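Local coordinates for putative iron-uptake ABC transport system,periplasmic iron-binding protein (Campylobacter jejuni, PDB 3E13), which probably captures ferric iron in the periplasm and hands it to an ABC transporter for uptake into the cell, at residues 5-10 and 31-36; 10-15 and 57-62; 52-57 and 244-249. One frame throughout, in Å; residues are numbered along the deposited sequence.

Contact 1 of 3, residues 5-10 and 31-36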
loop_
_atom_site.group_PDB
_atom_site.type_symbol
_atom_site.label_atom_id
_atom_site.label_comp_id
_atom_site.label_asym_id
_atom_site.label_seq_id
_atom_site.Cartn_x
_atom_site.Cartn_y
_atom_site.Cartn_z
ATOM N N ASN A 5 -2.393 18.598 12.397
ATOM C CA ASN A 5 -1.369 18.581 11.374
ATOM C C ASN A 5 -1.055 17.156 10.892
ATOM O O ASN A 5 -0.570 16.343 11.675
ATOM C CB ASN A 5 -0.127 19.246 11.953
ATOM C CG ASN A 5 -0.382 20.737 12.292
ATOM O OD1 ASN A 5 -0.924 21.467 11.456
ATOM N ND2 ASN A 5 -0.009 21.164 13.480
ATOM N N ILE A 6 -1.432 16.844 9.653
ATOM C CA ILE A 6 -1.266 15.514 9.084
ATOM C C ILE A 6 -0.143 15.521 8.056
ATOM O O ILE A 6 -0.175 16.332 7.136
ATOM C CB ILE A 6 -2.573 15.080 8.406
ATOM C CG1 ILE A 6 -3.678 15.021 9.456
ATOM C CG2 ILE A 6 -2.362 13.767 7.640
ATOM C CD1 ILE A 6 -5.024 14.483 8.967
ATOM N N TYR A 7 0.828 14.636 8.242
ATOM C CA TYR A 7 1.853 14.317 7.262
ATOM C C TYR A 7 1.428 12.980 6.624
ATOM O O TYR A 7 1.386 11.979 7.303
ATOM C CB TYR A 7 3.211 14.135 7.956
ATOM C CG TYR A 7 3.966 15.411 8.314
ATOM C CD1 TYR A 7 3.341 16.626 8.405
ATOM C CD2 TYR A 7 5.276 15.339 8.689
ATOM C CE1 TYR A 7 4.056 17.810 8.795
ATOM C CE2 TYR A 7 6.000 16.484 9.063
ATOM C CZ TYR A 7 5.380 17.701 9.136
ATOM O OH TYR A 7 6.096 18.817 9.569
ATOM N N SER A 8 1.133 12.995 5.332
ATOM C CA SER A 8 0.567 11.851 4.640
ATOM C C SER A 8 1.304 11.433 3.399
ATOM O O SER A 8 1.581 12.253 2.524
ATOM C CB SER A 8 -0.881 12.119 4.277
ATOM O OG SER A 8 -1.394 10.998 3.531
ATOM N N ALA A 9 1.639 10.146 3.337
ATOM C CA ALA A 9 2.214 9.539 2.168
ATOM C C ALA A 9 1.165 8.804 1.322
ATOM O O ALA A 9 1.509 8.140 0.375
ATOM C CB ALA A 9 3.383 8.613 2.544
ATOM N N ARG A 10 -0.107 8.936 1.692
ATOM C CA ARG A 10 -1.203 8.572 0.797
ATOM C C ARG A 10 -1.212 9.562 -0.391
ATOM O O ARG A 10 -0.480 10.577 -0.385
ATOM C CB ARG A 10 -2.534 8.510 1.544
ATOM C CG ARG A 10 -2.661 7.249 2.357
ATOM C CD ARG A 10 -3.939 7.158 3.166
ATOM N NE ARG A 10 -5.159 7.215 2.368
ATOM C CZ ARG A 10 -5.824 6.113 1.877
ATOM N NH1 ARG A 10 -5.383 4.870 2.081
ATOM N NH2 ARG A 10 -6.963 6.305 1.203
ATOM N N ASN A 31 -4.494 20.648 8.578
ATOM C CA ASN A 31 -3.391 21.077 7.717
ATOM C C ASN A 31 -2.775 19.799 7.148
ATOM O O ASN A 31 -2.152 19.052 7.896
ATOM C CB ASN A 31 -2.352 21.839 8.533
ATOM C CG ASN A 31 -2.916 23.081 9.160
ATOM O OD1 ASN A 31 -3.644 23.776 8.506
ATOM N ND2 ASN A 31 -2.604 23.349 10.442
ATOM N N HIS A 32 -2.985 19.555 5.865
ATOM C CA HIS A 32 -2.630 18.300 5.231
ATOM C C HIS A 32 -1.378 18.510 4.395
ATOM O O HIS A 32 -1.373 19.320 3.458
ATOM C CB HIS A 32 -3.801 17.837 4.366
ATOM C CG HIS A 32 -3.630 16.467 3.767
ATOM N ND1 HIS A 32 -3.655 16.252 2.413
ATOM C CD2 HIS A 32 -3.517 15.243 4.331
ATOM C CE1 HIS A 32 -3.506 14.964 2.160
ATOM N NE2 HIS A 32 -3.441 14.323 3.307
ATOM N N THR A 33 -0.295 17.817 4.768
ATOM C CA THR A 33 0.962 17.855 4.022
ATOM C C THR A 33 1.199 16.495 3.368
ATOM O O THR A 33 1.305 15.515 4.055
ATOM C CB THR A 33 2.081 18.180 5.006
ATOM O OG1 THR A 33 1.964 19.544 5.457
ATOM C CG2 THR A 33 3.426 18.150 4.330
ATOM N N GLN A 34 1.285 16.450 2.042
ATOM C CA GLN A 34 1.503 15.211 1.295
ATOM C C GLN A 34 2.890 15.247 0.670
ATOM O O GLN A 34 3.269 16.231 0.035
ATOM C CB GLN A 34 0.454 15.048 0.220
ATOM C CG GLN A 34 0.554 13.771 -0.578
ATOM C CD GLN A 34 -0.591 13.612 -1.562
ATOM O OE1 GLN A 34 -1.772 13.722 -1.178
ATOM N NE2 GLN A 34 -0.255 13.375 -2.826
ATOM N N ALA A 35 3.616 14.156 0.826
ATOM C CA ALA A 35 4.911 13.958 0.200
ATOM C C ALA A 35 5.232 12.485 0.201
ATOM O O ALA A 35 4.475 11.663 0.762
ATOM C CB ALA A 35 5.983 14.719 0.944
ATOM N N LYS A 36 6.357 12.130 -0.399
ATOM C CA LYS A 36 6.800 10.739 -0.356
ATOM C C LYS A 36 7.088 10.318 1.064
ATOM O O LYS A 36 7.483 11.110 1.901
ATOM C CB LYS A 36 8.044 10.526 -1.194
ATOM C CG LYS A 36 7.892 10.740 -2.620
ATOM C CD LYS A 36 9.234 10.499 -3.301
ATOM C CE LYS A 36 9.324 11.244 -4.572
ATOM N NZ LYS A 36 10.086 12.527 -4.376
HETATM O O HOH W 1 -3.956 11.334 3.213
HETATM O O HOH W 2 2.127 11.163 -1.031
HETATM O O HOH W 3 -1.963 12.608 0.942
#
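Asn5 and Asn31 lie side by side on adjacent strands and join through their amides. ND2 of Asn31 donates to OD1 of Asn5 at 2.7 Å, arriving in the carbonyl plane, with the two amide planes only 18° apart. Outside partners fix both groups further: Glu3 also accepts from Asn31 ND2, and Asn5 ND2 is bonded to the carbonyl of Pro52. On the same face Tyr7 and Thr33 point the same way, CD1 of Tyr7 touching CB of Thr33, while the phenol hydroxyl reaches Glu47 of helix 37-47. The pairing is parallel, as in a beta-alpha-beta unit: strand 3-8 leads through helix 14-26 to strand 29-34, and backbone bonds such as Ser8 N to Thr33 O at 2.8 Å tie the strands. Phe16 and Ile19 of helix 14-26 lie against His32, on the face it shares with Ile6. There CG of His32 stands anti to its backbone N (chi1 -173°), and the ring crosses obliquely to Ile6, whose CG2 meets the ring edge 3.8 Å from CD2. The imidazole NE2 lies 3.5 Å from CB of Ser8, and one water joins this nitrogen, at 3.0 Å, to Ser8 OG, at 2.6 Å. Since chi1 of Ser8 is 177°, OG sits beside the carbonyl carbon, where it accepts from Arg10 N at 3.0 Å in an ST turn. At the end of strand 29-34, the extended side chain of Gln34 lays CG 3.4 Å from Arg10 O, a carbonyl that another water links to Ala35 O.

Contact 2 of 3, residues 10-15 and 57-62. With FE (Fe (III) ion), chain B.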
loop_
_atom_site.group_PDB
_atom_site.type_symbol
_atom_site.label_atom_id
_atom_site.label_comp_id
_atom_site.label_asym_id
_atom_site.label_seq_id
_atom_site.Cartn_x
_atom_site.Cartn_y
_atom_site.Cartn_z
ATOM N N ARG A 10 -0.107 8.936 1.692
ATOM C CA ARG A 10 -1.203 8.572 0.797
ATOM C C ARG A 10 -1.212 9.562 -0.391
ATOM O O ARG A 10 -0.480 10.577 -0.385
ATOM C CB ARG A 10 -2.534 8.510 1.544
ATOM C CG ARG A 10 -2.661 7.249 2.357
ATOM C CD ARG A 10 -3.939 7.158 3.166
ATOM N NE ARG A 10 -5.159 7.215 2.368
ATOM C CZ ARG A 10 -5.824 6.113 1.877
ATOM N NH1 ARG A 10 -5.383 4.870 2.081
ATOM N NH2 ARG A 10 -6.963 6.305 1.203
ATOM N N HIS A 11 -1.954 9.254 -1.437
ATOM C CA HIS A 11 -1.866 10.002 -2.679
ATOM C C HIS A 11 -3.165 9.856 -3.472
ATOM O O HIS A 11 -3.154 9.491 -4.665
ATOM C CB HIS A 11 -0.629 9.499 -3.461
ATOM C CG HIS A 11 -0.406 8.017 -3.326
ATOM N ND1 HIS A 11 0.416 7.469 -2.363
ATOM C CD2 HIS A 11 -0.937 6.965 -4.010
ATOM C CE1 HIS A 11 0.373 6.140 -2.463
ATOM N NE2 HIS A 11 -0.425 5.815 -3.472
ATOM N N TYR A 12 -4.270 10.147 -2.777
ATOM C CA TYR A 12 -5.612 9.865 -3.275
ATOM C C TYR A 12 -6.551 11.041 -3.116
ATOM O O TYR A 12 -6.587 11.699 -2.071
ATOM C CB TYR A 12 -6.205 8.678 -2.521
ATOM C CG TYR A 12 -5.282 7.483 -2.472
ATOM C CD1 TYR A 12 -4.726 7.059 -1.259
ATOM C CD2 TYR A 12 -4.865 6.848 -3.617
ATOM C CE1 TYR A 12 -3.860 6.005 -1.179
ATOM C CE2 TYR A 12 -3.990 5.800 -3.546
ATOM C CZ TYR A 12 -3.494 5.354 -2.357
ATOM O OH TYR A 12 -2.609 4.296 -2.391
ATOM N N ASN A 13 -7.326 11.282 -4.162
ATOM C CA ASN A 13 -8.360 12.301 -4.116
ATOM C C ASN A 13 -9.427 12.020 -3.094
ATOM O O ASN A 13 -9.974 12.928 -2.489
ATOM C CB ASN A 13 -8.994 12.424 -5.483
ATOM C CG ASN A 13 -8.436 13.534 -6.243
ATOM O OD1 ASN A 13 -7.229 13.833 -6.137
ATOM N ND2 ASN A 13 -9.295 14.231 -6.969
ATOM N N ALA A 14 -9.725 10.746 -2.848
ATOM C CA ALA A 14 -10.733 10.389 -1.862
ATOM C C ALA A 14 -10.449 10.908 -0.471
ATOM O O ALA A 14 -11.349 11.206 0.315
ATOM C CB ALA A 14 -10.938 8.858 -1.805
ATOM N N ASP A 15 -9.178 11.064 -0.135
ATOM C CA ASP A 15 -8.807 11.533 1.181
ATOM C C ASP A 15 -9.292 12.954 1.455
ATOM O O ASP A 15 -9.566 13.285 2.620
ATOM C CB ASP A 15 -7.296 11.474 1.314
ATOM C CG ASP A 15 -6.808 10.061 1.370
ATOM O OD1 ASP A 15 -5.620 9.833 1.707
ATOM O OD2 ASP A 15 -7.596 9.120 1.214
ATOM N N ILE A 57 0.362 9.389 8.226
ATOM C CA ILE A 57 -0.424 8.415 7.462
ATOM C C ILE A 57 0.435 7.858 6.321
ATOM O O ILE A 57 1.138 8.617 5.628
ATOM C CB ILE A 57 -1.709 9.049 6.840
ATOM C CG1 ILE A 57 -2.457 9.850 7.839
ATOM C CG2 ILE A 57 -2.622 7.905 6.319
ATOM C CD1 ILE A 57 -3.745 10.522 7.259
ATOM N N THR A 58 0.416 6.535 6.150
ATOM C CA THR A 58 1.171 5.870 5.065
ATOM C C THR A 58 0.245 5.022 4.236
ATOM O O THR A 58 -0.925 4.783 4.597
ATOM C CB THR A 58 2.239 4.922 5.603
ATOM O OG1 THR A 58 1.570 3.787 6.170
ATOM C CG2 THR A 58 3.125 5.564 6.664
ATOM N N ALA A 59 0.786 4.557 3.118
ATOM C CA ALA A 59 0.143 3.574 2.295
ATOM C C ALA A 59 0.930 2.253 2.371
ATOM O O ALA A 59 0.981 1.474 1.423
ATOM C CB ALA A 59 0.071 4.105 0.864
ATOM N N ASP A 60 1.558 2.027 3.512
ATOM C CA ASP A 60 2.530 0.941 3.660
ATOM C C ASP A 60 2.833 0.615 5.103
ATOM O O ASP A 60 3.088 1.510 5.936
ATOM C CB ASP A 60 3.810 1.326 2.925
ATOM C CG ASP A 60 4.895 0.360 3.122
ATOM O OD1 ASP A 60 6.003 0.759 3.654
ATOM O OD2 ASP A 60 4.779 -0.821 2.732
ATOM N N ILE A 61 2.855 -0.669 5.414
ATOM C CA ILE A 61 3.233 -1.116 6.769
ATOM C C ILE A 61 4.665 -0.706 7.120
ATOM O O ILE A 61 4.909 -0.230 8.229
ATOM C CB ILE A 61 3.056 -2.660 6.994
ATOM C CG1 ILE A 61 3.500 -3.078 8.414
ATOM C CG2 ILE A 61 3.803 -3.507 5.926
ATOM C CD1 ILE A 61 2.831 -2.354 9.564
ATOM N N SER A 62 5.585 -0.910 6.184
ATOM C CA SER A 62 6.991 -0.775 6.560
ATOM C C SER A 62 7.362 0.662 6.902
ATOM O O SER A 62 8.147 0.899 7.820
ATOM C CB SER A 62 7.930 -1.370 5.487
ATOM O OG SER A 62 7.622 -2.759 5.277
HETATM FE FE FE B . -1.197 3.762 -3.616
#
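The ferric site borders the contact where Ala59 meets His11 and Arg10 packs on Ile57, joining the loop after strand 3-8 to the end of strand 55-58. CB of Ala59 lies 3.9 Å from CE1 of the His11 ring. That imidazole binds the iron through NE2 at 2.2 Å; its CG takes the crowded position between backbone N and carbonyl carbon (chi1 37°), and ND1 is bonded to Ala9 O. Tyr12 OH binds the ion at 1.9 Å, and Tyr143, Tyr199 and Tyr200 complete the site. Farther from the iron, CD of Arg10 packs 3.5 Å from CG2 of Ile57. The arginine then bends at chi3 (59°), which places NE. It grips Asp15 side-on, NE to OD1 at 2.7 Å and NH2 to OD2 at 2.9 Å, each oxygen using its syn lone pair. Arg10 NH2 also makes a salt bridge to Glu272, and NH1 a hydrogen bond to Ser236 OG. No hydrogen bond crosses between the segments; the touches are van der Waals packing. Held by Asp15 and these outside partners, the guanidinium turns one face to CD1 of Tyr12, consistent with second-shell support, while Arg102, the polar partner of Tyr12, may electrostatically stabilise the iron-bound oxygen.

Contact 3 of 3, residues 52-57 and 244-249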
loop_
_atom_site.group_PDB
_atom_site.type_symbol
_atom_site.label_atom_id
_atom_site.label_comp_id
_atom_site.label_asym_id
_atom_site.label_seq_id
_atom_site.Cartn_x
_atom_site.Cartn_y
_atom_site.Cartn_z
ATOM N N PRO A 52 5.576 20.264 13.984
ATOM C CA PRO A 52 4.135 20.527 14.175
ATOM C C PRO A 52 3.290 19.271 13.940
ATOM O O PRO A 52 2.124 19.278 14.288
ATOM C CB PRO A 52 3.799 21.563 13.110
ATOM C CG PRO A 52 5.062 21.923 12.413
ATOM C CD PRO A 52 6.120 20.943 12.801
ATOM N N ALA A 53 3.842 18.261 13.256
ATOM C CA ALA A 53 3.032 17.062 12.962
ATOM C C ALA A 53 2.333 16.511 14.166
ATOM O O ALA A 53 2.906 16.359 15.261
ATOM C CB ALA A 53 3.897 15.968 12.335
ATOM N N ASP A 54 1.073 16.100 13.958
ATOM C CA ASP A 54 0.307 15.320 14.900
ATOM C C ASP A 54 0.081 13.863 14.453
ATOM O O ASP A 54 -0.030 12.973 15.287
ATOM C CB ASP A 54 -1.088 15.930 15.090
ATOM C CG ASP A 54 -1.039 17.311 15.674
ATOM O OD1 ASP A 54 -0.538 17.438 16.807
ATOM O OD2 ASP A 54 -1.445 18.291 15.044
ATOM N N ILE A 55 0.050 13.656 13.141
ATOM C CA ILE A 55 -0.361 12.387 12.540
ATOM C C ILE A 55 0.575 12.086 11.365
ATOM O O ILE A 55 0.906 12.981 10.562
ATOM C CB ILE A 55 -1.852 12.472 12.061
ATOM C CG1 ILE A 55 -2.827 12.515 13.246
ATOM C CG2 ILE A 55 -2.171 11.396 11.032
ATOM C CD1 ILE A 55 -3.082 11.186 13.891
ATOM N N PHE A 56 0.918 10.797 11.255
ATOM C CA PHE A 56 1.628 10.249 10.114
ATOM C C PHE A 56 0.707 9.206 9.486
ATOM O O PHE A 56 0.299 8.275 10.136
ATOM C CB PHE A 56 2.981 9.633 10.566
ATOM C CG PHE A 56 3.856 9.097 9.429
ATOM C CD1 PHE A 56 3.977 9.797 8.215
ATOM C CD2 PHE A 56 4.579 7.907 9.570
ATOM C CE1 PHE A 56 4.744 9.319 7.168
ATOM C CE2 PHE A 56 5.397 7.449 8.549
ATOM C CZ PHE A 56 5.494 8.159 7.345
ATOM N N ILE A 57 0.362 9.389 8.226
ATOM C CA ILE A 57 -0.424 8.415 7.462
ATOM C C ILE A 57 0.435 7.858 6.321
ATOM O O ILE A 57 1.138 8.617 5.628
ATOM C CB ILE A 57 -1.709 9.049 6.840
ATOM C CG1 ILE A 57 -2.457 9.850 7.839
ATOM C CG2 ILE A 57 -2.622 7.905 6.319
ATOM C CD1 ILE A 57 -3.745 10.522 7.259
ATOM N N SER A 244 3.310 15.339 18.481
ATOM C CA SER A 244 1.940 15.845 18.540
ATOM C C SER A 244 1.617 16.688 19.762
ATOM O O SER A 244 1.770 16.208 20.920
ATOM C CB SER A 244 0.928 14.673 18.529
ATOM O OG SER A 244 -0.345 15.255 18.521
ATOM N N LYS A 245 1.166 17.932 19.489
ATOM C CA LYS A 245 0.676 18.811 20.547
ATOM C C LYS A 245 -0.848 18.919 20.528
ATOM O O LYS A 245 -1.420 19.521 21.456
ATOM C CB LYS A 245 1.308 20.223 20.447
ATOM C CG LYS A 245 2.855 20.250 20.573
ATOM C CD LYS A 245 3.362 19.715 21.893
ATOM C CE LYS A 245 4.476 20.624 22.551
ATOM N NZ LYS A 245 4.196 20.973 24.010
ATOM N N ASN A 246 -1.487 18.352 19.501
ATOM C CA ASN A 246 -2.948 18.317 19.389
ATOM C C ASN A 246 -3.389 16.857 19.526
ATOM O O ASN A 246 -4.006 16.329 18.626
ATOM C CB ASN A 246 -3.370 18.899 18.049
ATOM C CG ASN A 246 -2.841 20.332 17.826
ATOM O OD1 ASN A 246 -3.121 21.229 18.631
ATOM N ND2 ASN A 246 -2.114 20.540 16.748
ATOM N N GLN A 247 -3.037 16.210 20.636
ATOM C CA GLN A 247 -3.211 14.780 20.790
ATOM C C GLN A 247 -4.663 14.339 20.818
ATOM O O GLN A 247 -4.984 13.255 20.298
ATOM C CB GLN A 247 -2.446 14.244 22.003
ATOM C CG GLN A 247 -0.955 14.486 21.825
ATOM C CD GLN A 247 -0.107 13.657 22.729
ATOM O OE1 GLN A 247 -0.618 12.942 23.599
ATOM N NE2 GLN A 247 1.194 13.785 22.575
ATOM N N ASP A 248 -5.537 15.165 21.395
ATOM C CA ASP A 248 -6.977 14.817 21.410
ATOM C C ASP A 248 -7.534 14.769 19.964
ATOM O O ASP A 248 -8.259 13.847 19.562
ATOM C CB ASP A 248 -7.751 15.813 22.271
ATOM C CG ASP A 248 -9.221 15.440 22.394
ATOM O OD1 ASP A 248 -10.058 16.187 21.895
ATOM O OD2 ASP A 248 -9.585 14.373 22.933
ATOM N N ALA A 249 -7.204 15.773 19.172
ATOM C CA ALA A 249 -7.631 15.828 17.793
ATOM C C ALA A 249 -7.036 14.650 17.008
ATOM O O ALA A 249 -7.681 14.075 16.160
ATOM C CB ALA A 249 -7.192 17.150 17.179
HETATM O O HOH W 4 1.411 19.444 17.001
#
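Asp54 sets its carboxylate against the turn formed by Ser244, Lys245 and Asn246, and every hydrogen bond between the two segments ends on one of its two oxygens. OD1 is the more heavily used. Ser244 OG donates to it on the anti side at 2.8 Å, and the backbone N of Asn246 comes from above the carboxylate plane at 3.0 Å. A weak bond from Lys245 N to the same OD1, at 3.2 Å, adds little. OD2 receives ND2 of Asn246 on its syn side at 2.9 Å in an almost straight bond, the N-H...O angle being 176°. Here the amide and carboxylate planes are turned 59° apart as the side chains cross. OD2 also accepts from Asn5 N of the neighbouring strand. The other side is looser and wet. A water donates to Asp54 OD1 and to Pro52 O, and accepts from Lys245 N, while the lysine side chain leads away, exposed. Behind the turn, Gln247 NE2 holds Ser244 O at 3.0 Å. Being next to the start of helix 247-257, the buried carboxylate is likely to be stabilised in its charged form. By accepting from the backbone N of the N-cap residue Asn246, the aspartate ties that helix start to the mixed sheet of a class II periplasmic binding protein, in which strand 233-241, antiparallel to 55-58, leads into helix 247-257.

In the fold
Three contacts spread along one lobe show how a central sheet carries a metal site at its end. Strand 3-8 is the common element: it pairs with 29-34 in contact 1 and with 55-58, the strand used by contacts 2 and 3. Contact 1 and contact 2 share Arg10, with centres about 9 Å apart, and Ala9 N probably bonds to Ile57 O at 2.8 Å between them. Contact 3 lies about 12 Å from contact 1 and about 17 Å from contact 2, centre to centre; the segments of contacts 2 and 3 overlap at Ile57, with no other touch between them. Contact 2 holds two iron ligands, whereas contact 3 lies at the far end of the strands, remote from the metal.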